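Local coordinates for protein metal-dependent hydrolase (Lactobacillus plantarum, PDB 2F6K) that probably catalyses the metal-dependent decarboxylation of 2-amino-3-carboxymuconate 6-semialdehyde, with a manganese ion bound in an amidohydrolase-type barrel, at residues 233-239 with 256-262; 10-14 with 75-80; 50-55 with 88-94. All coordinates share one frame; numbering follows the deposited sequence.

Contact 1. Residues 233-239 with 256-262; sequences MHHVYFD and AQPEHLL
The last beta-alpha-beta unit of the barrel sets Phe238 and Asp239 beside Leu261 and Leu262 as parallel strand partners, with helix 248-252 as the connection between them. Two backbone bonds define the ladder: Phe238 N gives its hydrogen to His260 O at 3.0 Å, and Leu262 N reaches Phe238 O at 2.7 Å. At the start of the pair, His260, just before strand 261-262, lies against Tyr237, the first residue of strand 237-239. The two rings form a face-to-face stack with centroids 3.7 Å apart and planes inclined by 16°, while His260 CB adds a CH-pi contact over the same phenol face. Tyr237 CG stands anti to its carbonyl carbon (chi1 -72°), which carries the phenol to the imidazole, and Gln257 CD lies over the opposite imidazole face. The ring is held further by ND1, which donates to Val236 O at 2.9 Å; this bond is bent, and it meets the carbonyl from above its plane. With an alanine here instead of Tyr237, one imidazole face would lose its cover and His260 would probably be freer to swing from Val236 O. A bridging water accepts from Gln257 N at 2.7 Å and also lies close to Met233 O and Val236 O, joining the end of helix 229-235 to the loop. On the buried side Phe238 CE2 touches Ala256 CB at 3.6 Å, and Leu252 of the connecting helix packs on Phe238 and Leu261. Asp239, on the other face of the sheet, accepts a hydrogen bond from His7 ND1 at OD1, so it is second-shell to a manganese ligand. Adjacent parallel strands joined through a helix, with an acidic residue at the strand end hydrogen-bonded to a metal-binding histidine, suit the amidohydrolase TIM barrel.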
loop_
_atom_site.group_PDB
_atom_site.type_symbol
_atom_site.label_atom_id
_atom_site.label_comp_id
_atom_site.label_asym_id
_atom_site.label_seq_id
_atom_site.Cartn_x
_atom_site.Cartn_y
_atom_site.Cartn_z
HETATM N N MSE A 233 1.951 -16.719 -25.977
HETATM C CA MSE A 233 3.353 -17.021 -25.718
HETATM C C MSE A 233 4.104 -17.290 -27.019
HETATM O O MSE A 233 5.323 -17.142 -27.087
HETATM C CB MSE A 233 3.472 -18.215 -24.766
HETATM C CG MSE A 233 3.021 -17.908 -23.321
HETATM SE SE MSE A 233 4.091 -16.518 -22.438
HETATM C CE MSE A 233 5.659 -17.585 -22.065
ATOM N N HIS A 234 3.374 -17.679 -28.057
ATOM C CA HIS A 234 3.989 -17.941 -29.356
ATOM C C HIS A 234 4.116 -16.638 -30.126
ATOM O O HIS A 234 5.010 -16.472 -30.951
ATOM C CB HIS A 234 3.130 -18.912 -30.173
ATOM C CG HIS A 234 3.281 -20.344 -29.769
ATOM N ND1 HIS A 234 2.248 -21.255 -29.854
ATOM C CD2 HIS A 234 4.350 -21.029 -29.298
ATOM C CE1 HIS A 234 2.674 -22.438 -29.450
ATOM N NE2 HIS A 234 3.945 -22.329 -29.107
ATOM N N HIS A 235 3.211 -15.713 -29.828
ATOM C CA HIS A 235 3.143 -14.427 -30.504
ATOM C C HIS A 235 4.151 -13.367 -30.083
ATOM O O HIS A 235 4.623 -12.600 -30.920
ATOM C CB HIS A 235 1.725 -13.874 -30.357
ATOM C CG HIS A 235 1.499 -12.579 -31.073
ATOM N ND1 HIS A 235 1.205 -11.406 -30.408
ATOM C CD2 HIS A 235 1.470 -12.281 -32.393
ATOM C CE1 HIS A 235 0.998 -10.444 -31.290
ATOM N NE2 HIS A 235 1.152 -10.948 -32.501
ATOM N N VAL A 236 4.480 -13.305 -28.798
ATOM C CA VAL A 236 5.426 -12.304 -28.330
ATOM C C VAL A 236 6.876 -12.756 -28.433
ATOM O O VAL A 236 7.167 -13.858 -28.894
ATOM C CB VAL A 236 5.149 -11.914 -26.869
ATOM C CG1 VAL A 236 3.668 -11.579 -26.694
ATOM C CG2 VAL A 236 5.570 -13.030 -25.947
ATOM N N TYR A 237 7.783 -11.880 -28.013
ATOM C CA TYR A 237 9.208 -12.170 -28.028
ATOM C C TYR A 237 9.754 -12.169 -26.604
ATOM O O TYR A 237 9.094 -11.701 -25.671
ATOM C CB TYR A 237 9.956 -11.129 -28.856
ATOM C CG TYR A 237 9.724 -11.247 -30.336
ATOM C CD1 TYR A 237 8.479 -10.941 -30.896
ATOM C CD2 TYR A 237 10.746 -11.667 -31.185
ATOM C CE1 TYR A 237 8.261 -11.050 -32.267
ATOM C CE2 TYR A 237 10.540 -11.781 -32.556
ATOM C CZ TYR A 237 9.297 -11.469 -33.091
ATOM O OH TYR A 237 9.107 -11.570 -34.449
ATOM N N PHE A 238 10.971 -12.677 -26.448
ATOM C CA PHE A 238 11.609 -12.738 -25.143
ATOM C C PHE A 238 13.105 -12.512 -25.262
ATOM O O PHE A 238 13.750 -13.104 -26.130
ATOM C CB PHE A 238 11.413 -14.124 -24.520
ATOM C CG PHE A 238 9.980 -14.511 -24.312
ATOM C CD1 PHE A 238 9.280 -14.072 -23.191
ATOM C CD2 PHE A 238 9.324 -15.309 -25.246
ATOM C CE1 PHE A 238 7.944 -14.424 -23.003
ATOM C CE2 PHE A 238 7.995 -15.665 -25.072
ATOM C CZ PHE A 238 7.301 -15.224 -23.950
ATOM N N ASP A 239 13.671 -11.654 -24.419
ATOM C CA ASP A 239 15.117 -11.505 -24.449
ATOM C C ASP A 239 15.546 -12.513 -23.377
ATOM O O ASP A 239 14.692 -13.028 -22.655
ATOM C CB ASP A 239 15.545 -10.061 -24.144
ATOM C CG ASP A 239 15.503 -9.704 -22.671
ATOM O OD1 ASP A 239 15.253 -8.512 -22.385
ATOM O OD2 ASP A 239 15.742 -10.570 -21.805
ATOM N N ALA A 256 7.568 -20.681 -25.807
ATOM C CA ALA A 256 7.948 -19.662 -26.777
ATOM C C ALA A 256 8.325 -20.228 -28.135
ATOM O O ALA A 256 8.698 -21.389 -28.263
ATOM C CB ALA A 256 9.106 -18.839 -26.235
ATOM N N GLN A 257 8.226 -19.384 -29.152
ATOM C CA GLN A 257 8.577 -19.770 -30.504
ATOM C C GLN A 257 10.103 -19.661 -30.587
ATOM O O GLN A 257 10.697 -18.712 -30.073
ATOM C CB GLN A 257 7.917 -18.807 -31.498
ATOM C CG GLN A 257 7.305 -19.472 -32.719
ATOM C CD GLN A 257 6.670 -18.469 -33.668
ATOM O OE1 GLN A 257 5.701 -17.793 -33.320
ATOM N NE2 GLN A 257 7.219 -18.366 -34.875
ATOM N N PRO A 258 10.755 -20.642 -31.223
ATOM C CA PRO A 258 12.213 -20.664 -31.378
ATOM C C PRO A 258 12.812 -19.407 -31.985
ATOM O O PRO A 258 13.884 -18.972 -31.574
ATOM C CB PRO A 258 12.443 -21.884 -32.262
ATOM C CG PRO A 258 11.388 -22.821 -31.773
ATOM C CD PRO A 258 10.166 -21.910 -31.689
ATOM N N GLU A 259 12.117 -18.823 -32.955
ATOM C CA GLU A 259 12.597 -17.624 -33.637
ATOM C C GLU A 259 12.339 -16.330 -32.857
ATOM O O GLU A 259 12.790 -15.254 -33.266
ATOM C CB GLU A 259 11.943 -17.510 -35.019
ATOM C CG GLU A 259 11.886 -18.801 -35.846
ATOM C CD GLU A 259 10.991 -19.877 -35.224
ATOM O OE1 GLU A 259 10.019 -19.520 -34.512
ATOM O OE2 GLU A 259 11.255 -21.080 -35.463
ATOM N N HIS A 260 11.625 -16.423 -31.737
ATOM C CA HIS A 260 11.317 -15.229 -30.950
ATOM C C HIS A 260 12.161 -15.047 -29.692
ATOM O O HIS A 260 11.794 -14.272 -28.804
ATOM C CB HIS A 260 9.829 -15.207 -30.572
ATOM C CG HIS A 260 8.912 -14.940 -31.726
ATOM N ND1 HIS A 260 7.551 -14.764 -31.571
ATOM C CD2 HIS A 260 9.157 -14.816 -33.053
ATOM C CE1 HIS A 260 7.000 -14.544 -32.752
ATOM N NE2 HIS A 260 7.953 -14.571 -33.668
ATOM N N LEU A 261 13.288 -15.745 -29.614
ATOM C CA LEU A 261 14.168 -15.638 -28.458
ATOM C C LEU A 261 15.343 -14.734 -28.799
ATOM O O LEU A 261 16.082 -14.991 -29.746
ATOM C CB LEU A 261 14.653 -17.027 -28.042
ATOM C CG LEU A 261 13.521 -17.983 -27.650
ATOM C CD1 LEU A 261 14.083 -19.385 -27.490
ATOM C CD2 LEU A 261 12.848 -17.502 -26.367
ATOM N N LEU A 262 15.517 -13.670 -28.023
ATOM C CA LEU A 262 16.580 -12.712 -28.283
ATOM C C LEU A 262 17.608 -12.628 -27.166
ATOM O O LEU A 262 17.265 -12.680 -25.990
ATOM C CB LEU A 262 15.962 -11.335 -28.495
ATOM C CG LEU A 262 14.868 -11.261 -29.561
ATOM C CD1 LEU A 262 14.130 -9.934 -29.435
ATOM C CD2 LEU A 262 15.489 -11.407 -30.943
HETATM O O HOH W 1 7.456 -16.833 -28.584
#

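Contact 2. Residues 10-14 with 75-80; sequences YLPTS and AANDDG
Pro12, the N-cap of helix 13-22, brings the 10-14 backbone nearest to helix 66-86, its CA lying 5.9 Å from that of Ala76. The two chains diverge from there, since the CA atoms of Tyr10 and Gly80 are 8.3 Å apart. Side chains therefore bridge the wider end. Tyr10 carries its CG between the backbone N and the carbonyl carbon (chi1 65°), and from there the phenol extends edge-on to the helix until OH donates to Ala76 O at 2.9 Å. The hydroxyl stands 61° out of the carbonyl plane, while Gly80 N, the helix's own donor, reaches Ala76 O from the opposite face at 3.0 Å; two bonds thus grip one buried oxygen. Segment 10-14 follows directly on strand 3-9, whose His7 and His9 bind manganese, and helix 66-86 links the second and third strands of the TIM barrel, so the contact joins the loop after the first strand to a helix of the outer layer. Beside the phenol, Pro12 CG lies 4.0 Å from Ala76 CB. Pro12 CB lies 3.6 Å from one carboxylate oxygen, Asp79 OD2. Farther along, Ser14 OG meets the methyl of Ala75.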
loop_
_atom_site.group_PDB
_atom_site.type_symbol
_atom_site.label_atom_id
_atom_site.label_comp_id
_atom_site.label_asym_id
_atom_site.label_seq_id
_atom_site.Cartn_x
_atom_site.Cartn_y
_atom_site.Cartn_z
ATOM N N TYR A 10 21.967 2.618 -21.373
ATOM C CA TYR A 10 22.784 3.827 -21.379
ATOM C C TYR A 10 22.178 4.788 -20.359
ATOM O O TYR A 10 21.005 4.667 -20.017
ATOM C CB TYR A 10 22.809 4.471 -22.774
ATOM C CG TYR A 10 21.477 4.997 -23.280
ATOM C CD1 TYR A 10 21.290 6.356 -23.526
ATOM C CD2 TYR A 10 20.414 4.135 -23.529
ATOM C CE1 TYR A 10 20.075 6.847 -24.009
ATOM C CE2 TYR A 10 19.195 4.619 -24.012
ATOM C CZ TYR A 10 19.035 5.973 -24.248
ATOM O OH TYR A 10 17.838 6.446 -24.731
ATOM N N LEU A 11 22.976 5.727 -19.857
ATOM C CA LEU A 11 22.477 6.681 -18.871
ATOM C C LEU A 11 22.819 8.130 -19.200
ATOM O O LEU A 11 23.947 8.565 -18.990
ATOM C CB LEU A 11 23.017 6.347 -17.472
ATOM C CG LEU A 11 22.487 5.086 -16.771
ATOM C CD1 LEU A 11 23.100 3.837 -17.383
ATOM C CD2 LEU A 11 22.823 5.143 -15.297
ATOM N N PRO A 12 21.847 8.891 -19.741
ATOM C CA PRO A 12 22.064 10.301 -20.085
ATOM C C PRO A 12 22.454 11.058 -18.810
ATOM O O PRO A 12 22.016 10.706 -17.710
ATOM C CB PRO A 12 20.696 10.743 -20.609
ATOM C CG PRO A 12 20.158 9.498 -21.238
ATOM C CD PRO A 12 20.519 8.440 -20.200
ATOM N N THR A 13 23.270 12.094 -18.943
ATOM C CA THR A 13 23.683 12.830 -17.760
ATOM C C THR A 13 22.492 13.434 -17.024
ATOM O O THR A 13 22.462 13.435 -15.793
ATOM C CB THR A 13 24.701 13.931 -18.113
ATOM O OG1 THR A 13 24.219 14.686 -19.226
ATOM C CG2 THR A 13 26.043 13.316 -18.471
ATOM N N SER A 14 21.505 13.926 -17.768
ATOM C CA SER A 14 20.319 14.522 -17.156
ATOM C C SER A 14 19.539 13.473 -16.378
ATOM O O SER A 14 18.910 13.779 -15.370
ATOM C CB SER A 14 19.410 15.142 -18.225
ATOM O OG SER A 14 18.991 14.178 -19.179
ATOM N N ALA A 75 15.610 14.214 -23.787
ATOM C CA ALA A 75 17.068 14.204 -23.666
ATOM C C ALA A 75 17.609 12.791 -23.870
ATOM O O ALA A 75 18.693 12.603 -24.419
ATOM C CB ALA A 75 17.492 14.734 -22.299
ATOM N N ALA A 76 16.841 11.797 -23.433
ATOM C CA ALA A 76 17.247 10.403 -23.559
ATOM C C ALA A 76 17.136 9.937 -25.005
ATOM O O ALA A 76 17.981 9.189 -25.504
ATOM C CB ALA A 76 16.394 9.520 -22.654
ATOM N N ASN A 77 16.085 10.368 -25.687
ATOM C CA ASN A 77 15.931 9.972 -27.074
ATOM C C ASN A 77 16.919 10.691 -27.984
ATOM O O ASN A 77 17.353 10.129 -28.982
ATOM C CB ASN A 77 14.507 10.202 -27.534
ATOM C CG ASN A 77 13.547 9.253 -26.879
ATOM O OD1 ASN A 77 13.939 8.191 -26.394
ATOM N ND2 ASN A 77 12.279 9.616 -26.868
ATOM N N ASP A 78 17.279 11.926 -27.648
ATOM C CA ASP A 78 18.259 12.646 -28.455
ATOM C C ASP A 78 19.613 11.923 -28.340
ATOM O O ASP A 78 20.329 11.762 -29.329
ATOM C CB ASP A 78 18.395 14.101 -27.985
ATOM C CG ASP A 78 17.146 14.923 -28.261
ATOM O OD1 ASP A 78 16.533 14.701 -29.328
ATOM O OD2 ASP A 78 16.784 15.791 -27.430
ATOM N N ASP A 79 19.947 11.483 -27.129
ATOM C CA ASP A 79 21.194 10.765 -26.884
ATOM C C ASP A 79 21.191 9.457 -27.672
ATOM O O ASP A 79 22.178 9.102 -28.319
ATOM C CB ASP A 79 21.347 10.460 -25.390
ATOM C CG ASP A 79 21.900 11.634 -24.601
ATOM O OD1 ASP A 79 21.670 12.798 -24.998
ATOM O OD2 ASP A 79 22.555 11.384 -23.566
ATOM N N GLY A 80 20.077 8.738 -27.614
ATOM C CA GLY A 80 19.982 7.486 -28.338
ATOM C C GLY A 80 20.155 7.707 -29.831
ATOM O O GLY A 80 20.874 6.961 -30.504
#

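Contact 3. Residues 50-55 with 88-94; sequences SYSILS and PDQLGYL
Ser52 and Leu54 are bonded to Gln90, Gly92 and Leu94 through four backbone bonds that hold the buried part of this contact tightly. Ser52 N donates to Gln90 O, Gly92 N to Ser52 O, Leu54 N to Gly92 O and Leu94 N to Leu54 O, all between 2.8 and 3.0 Å. Leu54 N stands out among them, because it approaches Gly92 O from above the carbonyl plane. The short strand axes come within 4.1 Å of each other at 32°, in keeping with the twist of a parallel pair. On the face of Leu54 and Leu91, the methyls Leu54 CD1 and Leu91 CD1 meet at 4.0 Å, and Leu83 of helix 66-86 covers both. On the face of Ile53, the CG2 branch, anti to the backbone N, touches Leu94 CG at 3.5 Å; Ile4 and Phe6 of strand 3-9 adjoin Ile53 there. The other end, at the Pro88-Asp89 turn, is looser and more open to solvent. Tyr51 reaches over it with its CG anti to the backbone N (chi1 -164°), turning the ring edge toward Asp89 O, which lies 3.4 Å from Tyr51 CD1. Tyr51 OH lies 3.4 Å from Gly92 CA, so close that a beta carbon there would collide with it. A water completes the link: it accepts from Tyr51 OH at 3.1 Å and donates to Pro88 O and Leu91 O, so that solvent bridges the two chains beside the direct Ser52 N to Gln90 O bond. At the tight end, Ser55 O receives a hydrogen bond from His9 ND1, a manganese ligand. Two parallel strands joined by helix 66-86 form the beta-alpha-beta unit from which TIM barrels are built, with the metal site at the C-terminal ends of the strands.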
loop_
_atom_site.group_PDB
_atom_site.type_symbol
_atom_site.label_atom_id
_atom_site.label_comp_id
_atom_site.label_asym_id
_atom_site.label_seq_id
_atom_site.Cartn_x
_atom_site.Cartn_y
_atom_site.Cartn_z
ATOM N N SER A 50 28.254 -7.466 -32.284
ATOM C CA SER A 50 28.397 -6.543 -33.402
ATOM C C SER A 50 27.364 -5.438 -33.377
ATOM O O SER A 50 27.543 -4.409 -34.016
ATOM C CB SER A 50 28.291 -7.286 -34.738
ATOM O OG SER A 50 27.002 -7.860 -34.900
ATOM N N TYR A 51 26.282 -5.636 -32.634
ATOM C CA TYR A 51 25.243 -4.616 -32.599
ATOM C C TYR A 51 24.442 -4.641 -31.303
ATOM O O TYR A 51 24.021 -5.708 -30.842
ATOM C CB TYR A 51 24.302 -4.822 -33.793
ATOM C CG TYR A 51 23.413 -3.640 -34.102
ATOM C CD1 TYR A 51 23.945 -2.477 -34.654
ATOM C CD2 TYR A 51 22.036 -3.695 -33.869
ATOM C CE1 TYR A 51 23.135 -1.398 -34.975
ATOM C CE2 TYR A 51 21.209 -2.617 -34.186
ATOM C CZ TYR A 51 21.768 -1.472 -34.741
ATOM O OH TYR A 51 20.969 -0.400 -35.071
ATOM N N SER A 52 24.223 -3.460 -30.731
ATOM C CA SER A 52 23.460 -3.326 -29.490
ATOM C C SER A 52 22.275 -2.374 -29.663
ATOM O O SER A 52 22.430 -1.273 -30.208
ATOM C CB SER A 52 24.349 -2.771 -28.362
ATOM O OG SER A 52 25.424 -3.632 -28.031
ATOM N N ILE A 53 21.094 -2.785 -29.208
ATOM C CA ILE A 53 19.941 -1.901 -29.290
ATOM C C ILE A 53 19.778 -1.268 -27.915
ATOM O O ILE A 53 19.195 -1.866 -27.018
ATOM C CB ILE A 53 18.638 -2.638 -29.654
ATOM C CG1 ILE A 53 18.725 -3.192 -31.077
ATOM C CG2 ILE A 53 17.453 -1.665 -29.562
ATOM C CD1 ILE A 53 19.663 -4.349 -31.235
ATOM N N LEU A 54 20.296 -0.056 -27.754
ATOM C CA LEU A 54 20.233 0.644 -26.480
ATOM C C LEU A 54 18.832 1.064 -26.035
ATOM O O LEU A 54 17.958 1.369 -26.854
ATOM C CB LEU A 54 21.140 1.871 -26.532
ATOM C CG LEU A 54 22.627 1.580 -26.754
ATOM C CD1 LEU A 54 23.342 2.866 -27.097
ATOM C CD2 LEU A 54 23.240 0.937 -25.506
ATOM N N SER A 55 18.625 1.069 -24.721
ATOM C CA SER A 55 17.354 1.473 -24.140
ATOM C C SER A 55 17.593 2.026 -22.743
ATOM O O SER A 55 18.576 1.681 -22.083
ATOM C CB SER A 55 16.391 0.287 -24.049
ATOM O OG SER A 55 16.775 -0.594 -23.012
ATOM N N PRO A 88 26.564 4.090 -36.409
ATOM C CA PRO A 88 25.526 3.413 -37.196
ATOM C C PRO A 88 25.643 1.891 -37.213
ATOM O O PRO A 88 24.639 1.182 -37.220
ATOM C CB PRO A 88 25.708 4.005 -38.597
ATOM C CG PRO A 88 26.312 5.360 -38.331
ATOM C CD PRO A 88 27.306 5.052 -37.243
ATOM N N ASP A 89 26.871 1.388 -37.217
ATOM C CA ASP A 89 27.071 -0.046 -37.265
ATOM C C ASP A 89 27.159 -0.772 -35.927
ATOM O O ASP A 89 27.066 -1.994 -35.899
ATOM C CB ASP A 89 28.303 -0.360 -38.106
ATOM C CG ASP A 89 28.169 0.142 -39.541
ATOM O OD1 ASP A 89 27.178 -0.234 -40.215
ATOM O OD2 ASP A 89 29.053 0.911 -39.988
ATOM N N GLN A 90 27.334 -0.040 -34.827
ATOM C CA GLN A 90 27.419 -0.670 -33.510
ATOM C C GLN A 90 26.216 -0.394 -32.622
ATOM O O GLN A 90 25.781 -1.273 -31.879
ATOM C CB GLN A 90 28.664 -0.209 -32.744
ATOM C CG GLN A 90 29.969 -0.804 -33.196
ATOM C CD GLN A 90 30.466 -0.189 -34.468
ATOM O OE1 GLN A 90 30.694 1.018 -34.541
ATOM N NE2 GLN A 90 30.639 -1.014 -35.490
ATOM N N LEU A 91 25.672 0.819 -32.701
ATOM C CA LEU A 91 24.564 1.189 -31.835
ATOM C C LEU A 91 23.258 1.671 -32.447
ATOM O O LEU A 91 23.237 2.488 -33.366
ATOM C CB LEU A 91 25.040 2.261 -30.862
ATOM C CG LEU A 91 26.339 1.990 -30.113
ATOM C CD1 LEU A 91 26.695 3.203 -29.272
ATOM C CD2 LEU A 91 26.175 0.761 -29.246
ATOM N N GLY A 92 22.168 1.164 -31.886
ATOM C CA GLY A 92 20.831 1.553 -32.287
ATOM C C GLY A 92 20.121 1.881 -30.980
ATOM O O GLY A 92 20.727 1.802 -29.904
ATOM N N TYR A 93 18.848 2.251 -31.035
ATOM C CA TYR A 93 18.157 2.558 -29.797
ATOM C C TYR A 93 16.651 2.460 -29.872
ATOM O O TYR A 93 16.051 2.569 -30.948
ATOM C CB TYR A 93 18.519 3.962 -29.312
ATOM C CG TYR A 93 17.752 5.079 -29.992
ATOM C CD1 TYR A 93 17.982 5.405 -31.334
ATOM C CD2 TYR A 93 16.807 5.826 -29.286
ATOM C CE1 TYR A 93 17.292 6.458 -31.954
ATOM C CE2 TYR A 93 16.115 6.875 -29.893
ATOM C CZ TYR A 93 16.363 7.188 -31.223
ATOM O OH TYR A 93 15.693 8.241 -31.808
ATOM N N LEU A 94 16.064 2.249 -28.697
ATOM C CA LEU A 94 14.626 2.187 -28.515
ATOM C C LEU A 94 14.273 3.476 -27.769
ATOM O O LEU A 94 14.912 3.827 -26.774
ATOM C CB LEU A 94 14.247 0.975 -27.665
ATOM C CG LEU A 94 14.454 -0.395 -28.302
ATOM C CD1 LEU A 94 14.108 -1.472 -27.281
ATOM C CD2 LEU A 94 13.585 -0.520 -29.553
HETATM O O HOH W 2 22.403 2.183 -35.862
#

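How the contacts relate
Contacts 2 and 3 interlock: their centres are 14 Å apart, helix 66-86 joins the two strands of contact 3, and the segments alternate along the chain. They touch where Tyr10 CE2 packs 3.3 Å from Ser55 C and where Gly80 O lies 3.4 Å from Tyr93 CD1. Contact 1 comes later in the chain and touches neither; its centre is 20 Å from that of contact 3 and 29 Å from that of contact 2, although contacts 1 and 3 reach the same parallel sheet. Manganese is the common reference: the side chains of Ser55, Asp239 and Tyr10 approach it to about 6, 7 and 10 Å.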